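Local coordinates for lactate dehydrogenase (Eimeria maxima, PDB 6CT6), which probably catalyses the NADH-dependent interconversion of pyruvate and lactate, here bound to the reduced cofactor and the substrate analogue oxamate, at residues A78-I83 with E255-D260; M151-A156 with K291-I296; F265-Y270 with V284-G289. All blocks are in the same frame, centred on the assembly; numbering follows the deposited sequence.

How the contacts relate
The three contacts show how strands of the Rossmann-type cofactor domain and of the C-terminal domain of a lactate dehydrogenase form one mixed sheet, with helix 244-259 of the C-terminal part packed on strands from both. Contact 1 packs strand 80-83 against the end of that helix, contact 2 sets strand 152-155 against the corner at 291-296, and contact 3 is the hairpin 265-270 with 284-289. The centres of contacts 2 and 3 lie about 5 Å apart; contact 1 is about 11 Å from contact 2 and about 14 Å from contact 3. Along the chain, contacts 1 and 2 interleave, contact 1 closes before contact 3 opens, and contact 3 is nested inside contact 2. Tyr257 touches Met151 and Gly292, joining the domains through continuous packing.

Contact 1. Residues A78-I83 with E255-D260; sequences ADVVII and ESYLKD
Strand 80-83 packs against the last part of helix 244-259 with backbones well separated; the closest alpha carbons, Asp79 CA and Leu258 CA, stand 8.1 Å apart. Just beyond, the chain leaves the helix in a Schellman motif, Asp260 taking a positive phi of 53°. With no direct hydrogen bond across the gap, side chains and one water span it. Val80 supplies the central methyl. With CG1 anti to the backbone N (chi1 176°), CG2 lies beside that nitrogen and reaches toward two neighbouring residues of the helix. Val80 CG2 meets Tyr257 CD2 and Leu258 CD2 together, each 3.7 Å away; valine and tyrosine slide past each other in opposite directions, while valine and leucine cross obliquely. The same leucine methyl, Leu258 CD2, comes within 4.2 Å of Asp79 CB, while the carboxylate of Asp79 turns to the backbone N of Lys11 in the neighbouring strand. Tyr257, its CG anti to the backbone N, presents the CD2-CE2 side of its ring obliquely, CE2 lying 3.9 Å from Asp79 O, and stacks on Phe126. A water bridges the tip, donating to Asp79 O at 2.7 Å and hydrogen-bonding Tyr257 OH, also at 2.7 Å. The case illustrates how a helix from the C-terminal domain can cover a parallel strand of the Rossmann-type sheet: Ile82 meets the same helix further along, at Ala250, Ile251 and Ala254. The chemistry implies one valine methyl set against an aromatic ring and a leucine methyl, with a single water-mediated polar link holding the phenol tip beside the start of the strand.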
loop_
_atom_site.group_PDB
_atom_site.type_symbol
_atom_site.label_atom_id
_atom_site.label_comp_id
_atom_site.label_asym_id
_atom_site.label_seq_id
_atom_site.Cartn_x
_atom_site.Cartn_y
_atom_site.Cartn_z
ATOM N N ALA B 78 22.519 3.598 -6.061
ATOM C CA ALA B 78 21.348 2.740 -6.156
ATOM C C ALA B 78 21.718 1.411 -6.801
ATOM O O ALA B 78 22.445 1.363 -7.798
ATOM C CB ALA B 78 20.247 3.421 -6.967
ATOM N N ASP B 79 21.214 0.324 -6.219
ATOM C CA ASP B 79 21.359 -0.991 -6.828
ATOM C C ASP B 79 20.233 -1.296 -7.805
ATOM O O ASP B 79 20.451 -2.002 -8.795
ATOM C CB ASP B 79 21.405 -2.074 -5.745
ATOM C CG ASP B 79 22.572 -1.897 -4.791
ATOM O OD1 ASP B 79 23.728 -1.875 -5.262
ATOM O OD2 ASP B 79 22.333 -1.766 -3.570
ATOM N N VAL B 80 19.035 -0.780 -7.547
ATOM C CA VAL B 80 17.888 -0.956 -8.430
ATOM C C VAL B 80 17.169 0.381 -8.547
ATOM O O VAL B 80 17.063 1.129 -7.570
ATOM C CB VAL B 80 16.932 -2.050 -7.907
ATOM C CG1 VAL B 80 15.689 -2.151 -8.782
ATOM C CG2 VAL B 80 17.640 -3.396 -7.841
ATOM N N VAL B 81 16.678 0.682 -9.748
ATOM C CA VAL B 81 15.864 1.865 -10.007
ATOM C C VAL B 81 14.554 1.391 -10.625
ATOM O O VAL B 81 14.566 0.665 -11.628
ATOM C CB VAL B 81 16.575 2.865 -10.938
ATOM C CG1 VAL B 81 15.698 4.089 -11.187
ATOM C CG2 VAL B 81 17.922 3.295 -10.361
ATOM N N ILE B 82 13.432 1.790 -10.028
ATOM C CA ILE B 82 12.105 1.487 -10.559
ATOM C C ILE B 82 11.425 2.810 -10.894
ATOM O O ILE B 82 11.251 3.665 -10.017
ATOM C CB ILE B 82 11.257 0.662 -9.577
ATOM C CG1 ILE B 82 12.061 -0.525 -9.026
ATOM C CG2 ILE B 82 10.013 0.148 -10.283
ATOM C CD1 ILE B 82 11.325 -1.353 -7.975
ATOM N N ILE B 83 11.027 2.971 -12.157
ATOM C CA ILE B 83 10.590 4.255 -12.703
ATOM C C ILE B 83 9.075 4.250 -12.853
ATOM O O ILE B 83 8.517 3.425 -13.588
ATOM C CB ILE B 83 11.253 4.552 -14.057
ATOM C CG1 ILE B 83 12.772 4.618 -13.922
ATOM C CG2 ILE B 83 10.731 5.872 -14.636
ATOM C CD1 ILE B 83 13.505 4.489 -15.247
ATOM N N GLU B 255 13.294 -8.011 -6.546
ATOM C CA GLU B 255 13.761 -8.981 -5.561
ATOM C C GLU B 255 14.514 -10.118 -6.235
ATOM O O GLU B 255 15.521 -10.606 -5.710
ATOM C CB GLU B 255 12.574 -9.520 -4.765
ATOM C CG GLU B 255 12.942 -10.499 -3.669
ATOM C CD GLU B 255 11.722 -11.093 -2.997
ATOM O OE1 GLU B 255 10.837 -11.604 -3.717
ATOM O OE2 GLU B 255 11.644 -11.040 -1.755
ATOM N N SER B 256 14.035 -10.554 -7.400
ATOM C CA SER B 256 14.708 -11.617 -8.133
ATOM C C SER B 256 16.118 -11.198 -8.532
ATOM O O SER B 256 17.051 -12.006 -8.478
ATOM C CB SER B 256 13.880 -11.999 -9.363
ATOM O OG SER B 256 14.291 -13.249 -9.895
ATOM N N TYR B 257 16.295 -9.934 -8.922
ATOM C CA TYR B 257 17.631 -9.430 -9.223
ATOM C C TYR B 257 18.490 -9.359 -7.967
ATOM O O TYR B 257 19.651 -9.788 -7.968
ATOM C CB TYR B 257 17.546 -8.048 -9.872
ATOM C CG TYR B 257 18.901 -7.388 -9.998
ATOM C CD1 TYR B 257 19.759 -7.720 -11.034
ATOM C CD2 TYR B 257 19.331 -6.457 -9.065
ATOM C CE1 TYR B 257 21.004 -7.137 -11.148
ATOM C CE2 TYR B 257 20.577 -5.866 -9.170
ATOM C CZ TYR B 257 21.408 -6.212 -10.215
ATOM O OH TYR B 257 22.647 -5.630 -10.328
ATOM N N LEU B 258 17.936 -8.808 -6.882
ATOM C CA LEU B 258 18.729 -8.550 -5.684
ATOM C C LEU B 258 19.169 -9.836 -4.995
ATOM O O LEU B 258 20.242 -9.873 -4.384
ATOM C CB LEU B 258 17.929 -7.692 -4.705
ATOM C CG LEU B 258 17.713 -6.225 -5.085
ATOM C CD1 LEU B 258 16.716 -5.577 -4.133
ATOM C CD2 LEU B 258 19.035 -5.478 -5.074
ATOM N N LYS B 259 18.356 -10.889 -5.061
ATOM C CA LYS B 259 18.642 -12.138 -4.366
ATOM C C LYS B 259 19.009 -13.266 -5.321
ATOM O O LYS B 259 19.142 -14.414 -4.886
ATOM C CB LYS B 259 17.443 -12.537 -3.500
ATOM C CG LYS B 259 17.087 -11.504 -2.430
ATOM C CD LYS B 259 15.827 -11.884 -1.660
ATOM C CE LYS B 259 16.078 -13.022 -0.681
ATOM N NZ LYS B 259 16.943 -12.608 0.460
ATOM N N ASP B 260 19.183 -12.964 -6.609
ATOM C CA ASP B 260 19.575 -13.953 -7.610
ATOM C C ASP B 260 18.634 -15.155 -7.586
ATOM O O ASP B 260 19.060 -16.311 -7.513
ATOM C CB ASP B 260 21.024 -14.392 -7.401
ATOM C CG ASP B 260 21.531 -15.273 -8.527
ATOM O OD1 ASP B 260 21.128 -15.057 -9.692
ATOM O OD2 ASP B 260 22.333 -16.187 -8.246
HETATM O O HOH W 1 22.890 -3.192 -9.172
#

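Contact 2. Residues M151-A156 with K291-I296; sequences MICGMA and KGIEQI. With NAI (1,4-dihydronicotinamide adenine dinucleotide), chain D.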
loop_
_atom_site.group_PDB
_atom_site.type_symbol
_atom_site.label_atom_id
_atom_site.label_comp_id
_atom_site.label_asym_id
_atom_site.label_seq_id
_atom_site.Cartn_x
_atom_site.Cartn_y
_atom_site.Cartn_z
ATOM N N MET B 151 20.401 -5.064 -18.514
ATOM C CA MET B 151 20.226 -4.439 -17.208
ATOM C C MET B 151 19.020 -3.506 -17.164
ATOM O O MET B 151 18.928 -2.666 -16.264
ATOM C CB MET B 151 21.487 -3.673 -16.808
ATOM C CG MET B 151 22.680 -4.557 -16.490
ATOM S SD MET B 151 22.436 -5.641 -15.064
ATOM C CE MET B 151 22.656 -4.507 -13.693
ATOM N N ILE B 152 18.091 -3.634 -18.109
ATOM C CA ILE B 152 16.883 -2.818 -18.104
ATOM C C ILE B 152 15.750 -3.614 -18.733
ATOM O O ILE B 152 15.951 -4.362 -19.692
ATOM C CB ILE B 152 17.103 -1.469 -18.828
ATOM C CG1 ILE B 152 15.833 -0.613 -18.779
ATOM C CG2 ILE B 152 17.538 -1.687 -20.272
ATOM C CD1 ILE B 152 16.080 0.854 -19.090
ATOM N N CYS B 153 14.555 -3.454 -18.168
ATOM C CA CYS B 153 13.354 -4.091 -18.685
ATOM C C CYS B 153 12.149 -3.272 -18.249
ATOM O O CYS B 153 12.263 -2.328 -17.465
ATOM C CB CYS B 153 13.222 -5.536 -18.194
ATOM S SG CYS B 153 13.011 -5.686 -16.410
ATOM N N GLY B 154 10.990 -3.651 -18.762
ATOM C CA GLY B 154 9.732 -3.027 -18.386
ATOM C C GLY B 154 8.835 -4.027 -17.683
ATOM O O GLY B 154 8.773 -5.195 -18.072
ATOM N N MET B 155 8.154 -3.564 -16.639
ATOM C CA MET B 155 7.154 -4.367 -15.948
ATOM C C MET B 155 5.824 -4.219 -16.672
ATOM O O MET B 155 5.296 -3.107 -16.789
ATOM C CB MET B 155 7.013 -3.934 -14.486
ATOM C CG MET B 155 6.124 -4.850 -13.621
ATOM S SD MET B 155 4.363 -4.891 -14.037
ATOM C CE MET B 155 3.841 -3.213 -13.677
ATOM N N ALA B 156 5.290 -5.333 -17.164
ATOM C CA ALA B 156 3.905 -5.362 -17.610
ATOM C C ALA B 156 3.367 -6.786 -17.618
ATOM O O ALA B 156 2.275 -7.047 -17.100
ATOM C CB ALA B 156 3.771 -4.730 -18.998
ATOM N N LYS B 291 22.651 -11.326 -12.489
ATOM C CA LYS B 291 23.276 -10.757 -13.676
ATOM C C LYS B 291 22.266 -10.061 -14.583
ATOM O O LYS B 291 22.540 -9.869 -15.772
ATOM C CB LYS B 291 24.023 -11.843 -14.454
ATOM C CG LYS B 291 25.165 -12.499 -13.682
ATOM C CD LYS B 291 25.857 -13.593 -14.492
ATOM C CE LYS B 291 24.940 -14.769 -14.814
ATOM N NZ LYS B 291 24.421 -15.479 -13.614
ATOM N N GLY B 292 21.106 -9.679 -14.048
ATOM C CA GLY B 292 20.103 -8.979 -14.829
ATOM C C GLY B 292 19.191 -9.910 -15.597
ATOM O O GLY B 292 18.775 -10.947 -15.075
ATOM N N ILE B 293 18.860 -9.545 -16.834
ATOM C CA ILE B 293 18.088 -10.415 -17.721
ATOM C C ILE B 293 19.035 -11.529 -18.164
ATOM O O ILE B 293 19.840 -11.345 -19.077
ATOM C CB ILE B 293 17.513 -9.658 -18.922
ATOM C CG1 ILE B 293 16.805 -8.362 -18.497
ATOM C CG2 ILE B 293 16.551 -10.549 -19.699
ATOM C CD1 ILE B 293 15.618 -8.547 -17.566
ATOM N N GLU B 294 18.947 -12.688 -17.515
ATOM C CA GLU B 294 19.921 -13.749 -17.744
ATOM C C GLU B 294 19.556 -14.646 -18.913
ATOM O O GLU B 294 20.451 -15.212 -19.551
ATOM C CB GLU B 294 20.084 -14.586 -16.473
ATOM C CG GLU B 294 20.723 -13.805 -15.341
ATOM C CD GLU B 294 20.965 -14.639 -14.103
ATOM O OE1 GLU B 294 20.555 -15.818 -14.082
ATOM O OE2 GLU B 294 21.570 -14.111 -13.147
ATOM N N GLN B 295 18.268 -14.788 -19.211
ATOM C CA GLN B 295 17.821 -15.601 -20.328
ATOM C C GLN B 295 16.543 -15.008 -20.891
ATOM O O GLN B 295 15.666 -14.581 -20.137
ATOM C CB GLN B 295 17.543 -17.053 -19.922
ATOM C CG GLN B 295 18.691 -17.786 -19.273
ATOM C CD GLN B 295 18.316 -19.217 -18.948
ATOM O OE1 GLN B 295 17.739 -19.920 -19.777
ATOM N NE2 GLN B 295 18.613 -19.646 -17.729
ATOM N N ILE B 296 16.447 -14.989 -22.214
ATOM C CA ILE B 296 15.200 -14.715 -22.911
ATOM C C ILE B 296 14.726 -16.024 -23.520
ATOM O O ILE B 296 15.458 -16.662 -24.287
ATOM C CB ILE B 296 15.376 -13.623 -23.981
ATOM C CG1 ILE B 296 15.711 -12.289 -23.311
ATOM C CG2 ILE B 296 14.107 -13.484 -24.817
ATOM C CD1 ILE B 296 16.310 -11.272 -24.246
HETATM P PA NAI D . 1.135 8.992 -10.371
HETATM O O1A NAI D . 0.730 10.250 -11.107
HETATM O O2A NAI D . 0.449 8.632 -9.075
HETATM O O5B NAI D . 2.714 9.097 -10.087
HETATM C C5B NAI D . 3.600 9.631 -11.067
HETATM C C4B NAI D . 4.620 10.494 -10.345
HETATM O O4B NAI D . 5.733 10.810 -11.185
HETATM C C3B NAI D . 4.026 11.825 -9.893
HETATM O O3B NAI D . 4.087 11.912 -8.468
HETATM C C2B NAI D . 4.892 12.882 -10.551
HETATM O O2B NAI D . 5.104 14.025 -9.721
HETATM C C1B NAI D . 6.172 12.101 -10.776
HETATM N N9A NAI D . 7.115 12.694 -11.749
HETATM C C8A NAI D . 6.870 13.473 -12.823
HETATM N N7A NAI D . 8.039 13.801 -13.438
HETATM C C5A NAI D . 9.043 13.231 -12.745
HETATM C C6A NAI D . 10.515 13.159 -12.827
HETATM N N6A NAI D . 11.189 13.788 -13.811
HETATM N N1A NAI D . 11.169 12.442 -11.884
HETATM C C2A NAI D . 10.523 11.801 -10.891
HETATM N N3A NAI D . 9.189 11.828 -10.759
HETATM C C4A NAI D . 8.420 12.509 -11.636
HETATM O O3 NAI D . 1.022 7.750 -11.400
HETATM P PN NAI D . 1.037 6.186 -10.988
HETATM O O1N NAI D . -0.378 5.755 -10.681
HETATM O O2N NAI D . 2.135 5.952 -9.977
HETATM O O5D NAI D . 1.459 5.515 -12.391
HETATM C C5D NAI D . 2.743 5.799 -12.935
HETATM C C4D NAI D . 2.906 5.225 -14.336
HETATM O O4D NAI D . 2.757 3.799 -14.333
HETATM C C3D NAI D . 1.854 5.775 -15.287
HETATM O O3D NAI D . 2.484 6.109 -16.526
HETATM C C2D NAI D . 0.890 4.625 -15.468
HETATM O O2D NAI D . 0.185 4.671 -16.709
HETATM C C1D NAI D . 1.849 3.450 -15.382
HETATM N N1N NAI D . 1.250 2.128 -15.159
HETATM C C2N NAI D . 1.879 1.117 -15.760
HETATM C C3N NAI D . 1.460 -0.190 -15.646
HETATM C C7N NAI D . 2.246 -1.236 -16.380
HETATM O O7N NAI D . 3.346 -0.945 -16.825
HETATM N N7N NAI D . 1.733 -2.448 -16.549
HETATM C C4N NAI D . 0.257 -0.551 -14.816
HETATM C C5N NAI D . -0.346 0.631 -14.208
HETATM C C6N NAI D . 0.173 1.913 -14.392
#
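CD1 of Ile293 rests 3.9 Å from Cys153 CB and 4.0 Å from Cys153 SG. Cys153 holds its sulfur between the backbone N and the carbonyl carbon (chi1 64°), the crowded position, while Ile293 sends CG1 anti to its carbonyl carbon and so towards the cysteine. Beside this pair Met151, bent at both chi2 and chi3, curls back until its SD lies 4.1 Å from Gly292 CA. At phi 86° and psi -140° a side chain on Gly292 would jam against the preceding carbonyl O and meet that sulfur; its absence lets SD come in. The chain then turns a corner at Ile293. Strand 294-296 pairs with strand 281-289 at the outer edge of the large mixed sheet, and the pairing contains a classic beta bulge where Glu294 and Gln295 both face Ile287. Glu294 also ties the corner together: its OE2 accepts the backbone N of Lys291 at 3.1 Å, through the anti lone pair, and pairs with Lys291 NZ at 3.2 Å in a salt bridge whose hydrogen bond is weak. OE1 of the same carboxylate bridges to Lys262. At the other end of strand 152-155, Met155 lays CE 3.6 Å from N7N of the NADH carboxamide, backed by Ser249 and Met253 of helix 244-259.

Contact 3. Residues F265-Y270 with V284-G289; sequences FVSSCY and VPCIIG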
loop_
_atom_site.group_PDB
_atom_site.type_symbol
_atom_site.label_atom_id
_atom_site.label_comp_id
_atom_site.label_asym_id
_atom_site.label_seq_id
_atom_site.Cartn_x
_atom_site.Cartn_y
_atom_site.Cartn_z
ATOM N N PHE B 265 9.747 -14.099 -15.412
ATOM C CA PHE B 265 8.768 -13.023 -15.525
ATOM C C PHE B 265 8.589 -12.677 -16.995
ATOM O O PHE B 265 9.577 -12.473 -17.707
ATOM C CB PHE B 265 9.210 -11.756 -14.779
ATOM C CG PHE B 265 9.473 -11.950 -13.312
ATOM C CD1 PHE B 265 8.441 -11.874 -12.391
ATOM C CD2 PHE B 265 10.761 -12.163 -12.851
ATOM C CE1 PHE B 265 8.690 -12.033 -11.039
ATOM C CE2 PHE B 265 11.016 -12.322 -11.501
ATOM C CZ PHE B 265 9.982 -12.257 -10.596
ATOM N N VAL B 266 7.341 -12.596 -17.448
ATOM C CA VAL B 266 7.080 -11.942 -18.728
ATOM C C VAL B 266 7.346 -10.452 -18.531
ATOM O O VAL B 266 6.639 -9.784 -17.772
ATOM C CB VAL B 266 5.652 -12.193 -19.223
ATOM C CG1 VAL B 266 5.439 -11.511 -20.573
ATOM C CG2 VAL B 266 5.369 -13.684 -19.326
ATOM N N SER B 267 8.378 -9.936 -19.193
ATOM C CA SER B 267 8.801 -8.554 -19.033
ATOM C C SER B 267 9.148 -7.985 -20.402
ATOM O O SER B 267 9.477 -8.720 -21.338
ATOM C CB SER B 267 10.008 -8.441 -18.090
ATOM O OG SER B 267 9.794 -9.169 -16.891
ATOM N N SER B 268 9.069 -6.662 -20.513
ATOM C CA SER B 268 9.449 -5.989 -21.751
ATOM C C SER B 268 10.970 -5.974 -21.861
ATOM O O SER B 268 11.648 -5.280 -21.098
ATOM C CB SER B 268 8.873 -4.576 -21.780
ATOM O OG SER B 268 9.138 -3.949 -23.022
ATOM N N CYS B 269 11.503 -6.742 -22.809
ATOM C CA CYS B 269 12.938 -6.927 -22.967
ATOM C C CYS B 269 13.385 -6.479 -24.350
ATOM O O CYS B 269 12.642 -6.595 -25.329
ATOM C CB CYS B 269 13.338 -8.397 -22.782
ATOM S SG CYS B 269 13.066 -9.060 -21.139
ATOM N N TYR B 270 14.621 -5.989 -24.425
ATOM C CA TYR B 270 15.221 -5.643 -25.708
ATOM C C TYR B 270 15.487 -6.911 -26.512
ATOM O O TYR B 270 16.210 -7.804 -26.057
ATOM C CB TYR B 270 16.517 -4.867 -25.500
ATOM C CG TYR B 270 17.213 -4.520 -26.793
ATOM C CD1 TYR B 270 16.865 -3.383 -27.509
ATOM C CD2 TYR B 270 18.217 -5.333 -27.301
ATOM C CE1 TYR B 270 17.497 -3.065 -28.696
ATOM C CE2 TYR B 270 18.855 -5.026 -28.486
ATOM C CZ TYR B 270 18.492 -3.892 -29.180
ATOM O OH TYR B 270 19.131 -3.589 -30.360
ATOM N N VAL B 284 8.081 -10.552 -23.245
ATOM C CA VAL B 284 8.401 -11.957 -23.474
ATOM C C VAL B 284 8.869 -12.588 -22.167
ATOM O O VAL B 284 9.333 -11.894 -21.255
ATOM C CB VAL B 284 9.484 -12.133 -24.559
ATOM C CG1 VAL B 284 8.999 -11.572 -25.887
ATOM C CG2 VAL B 284 10.784 -11.454 -24.139
ATOM N N PRO B 285 8.759 -13.911 -22.060
ATOM C CA PRO B 285 9.281 -14.589 -20.863
ATOM C C PRO B 285 10.798 -14.495 -20.785
ATOM O O PRO B 285 11.509 -14.794 -21.747
ATOM C CB PRO B 285 8.805 -16.037 -21.038
ATOM C CG PRO B 285 8.510 -16.184 -22.494
ATOM C CD PRO B 285 8.046 -14.840 -22.953
ATOM N N CYS B 286 11.293 -14.070 -19.622
ATOM C CA CYS B 286 12.723 -13.942 -19.382
ATOM C C CYS B 286 13.031 -14.371 -17.953
ATOM O O CYS B 286 12.139 -14.476 -17.109
ATOM C CB CYS B 286 13.212 -12.505 -19.620
ATOM S SG CYS B 286 12.714 -11.334 -18.347
ATOM N N ILE B 287 14.315 -14.612 -17.689
ATOM C CA ILE B 287 14.802 -15.031 -16.377
ATOM C C ILE B 287 15.604 -13.885 -15.778
ATOM O O ILE B 287 16.562 -13.402 -16.397
ATOM C CB ILE B 287 15.673 -16.297 -16.468
ATOM C CG1 ILE B 287 14.917 -17.448 -17.143
ATOM C CG2 ILE B 287 16.175 -16.702 -15.076
ATOM C CD1 ILE B 287 13.688 -17.923 -16.396
ATOM N N ILE B 288 15.235 -13.466 -14.569
ATOM C CA ILE B 288 15.898 -12.360 -13.889
ATOM C C ILE B 288 16.680 -12.919 -12.708
ATOM O O ILE B 288 16.103 -13.532 -11.802
ATOM C CB ILE B 288 14.900 -11.288 -13.425
ATOM C CG1 ILE B 288 14.129 -10.737 -14.628
ATOM C CG2 ILE B 288 15.644 -10.166 -12.698
ATOM C CD1 ILE B 288 13.068 -9.720 -14.277
ATOM N N GLY B 289 17.989 -12.682 -12.713
ATOM C CA GLY B 289 18.855 -13.071 -11.622
ATOM C C GLY B 289 19.873 -11.991 -11.318
ATOM O O GLY B 289 19.721 -10.848 -11.765
#
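Strands 265-270 and 284-289 pair antiparallel through three bridges but twist strongly, their segment axes approaching to 4.4 Å at 104°. Phe265 with Cys286 and Ser267 with Val284 are hydrogen-bonded pairs, each closed by two N-H to carbonyl bonds; between them lies the non-hydrogen-bonded pair Val266 and Pro285. The four bonds are alike in length but not in approach. Phe265 N meets Cys286 O at 3.0 Å nearly along the C=O axis (165°), whereas the return bond from Cys286 N comes in above the carbonyl plane of Phe265, as do both bonds of the second pair at their acceptors. Val266 CA also makes a C-H...O contact with Val284 O, 3.4 Å away, an oxygen that already accepts from Ser267 N. On the face carrying Phe265, Ser267 and Cys286, Ile288 brings CD1 to 3.7 Å from Phe265 CD2, the two side chains crossing at about a right angle. Cys286 holds SG in the crowded position between N and carbonyl carbon (chi1 73°), which brings it 3.6 Å from Cys269 SG: touching sulfurs, too far apart for a disulfide. Ser267 OG gives a weak bond to Phe265 O. Helix 244-259 covers this face through Met253 and Ser256, while Val266 and Pro285 point to the other, against Ile184 of strand 179-184. The hairpin thus sits between helix 244-259 and the smaller antiparallel sheet. Its chemistry implies backbone polar atoms satisfied by four bonds, a pairing that Cys269 carries on to Leu282, with sulfur and aliphatic-aromatic packing on one face.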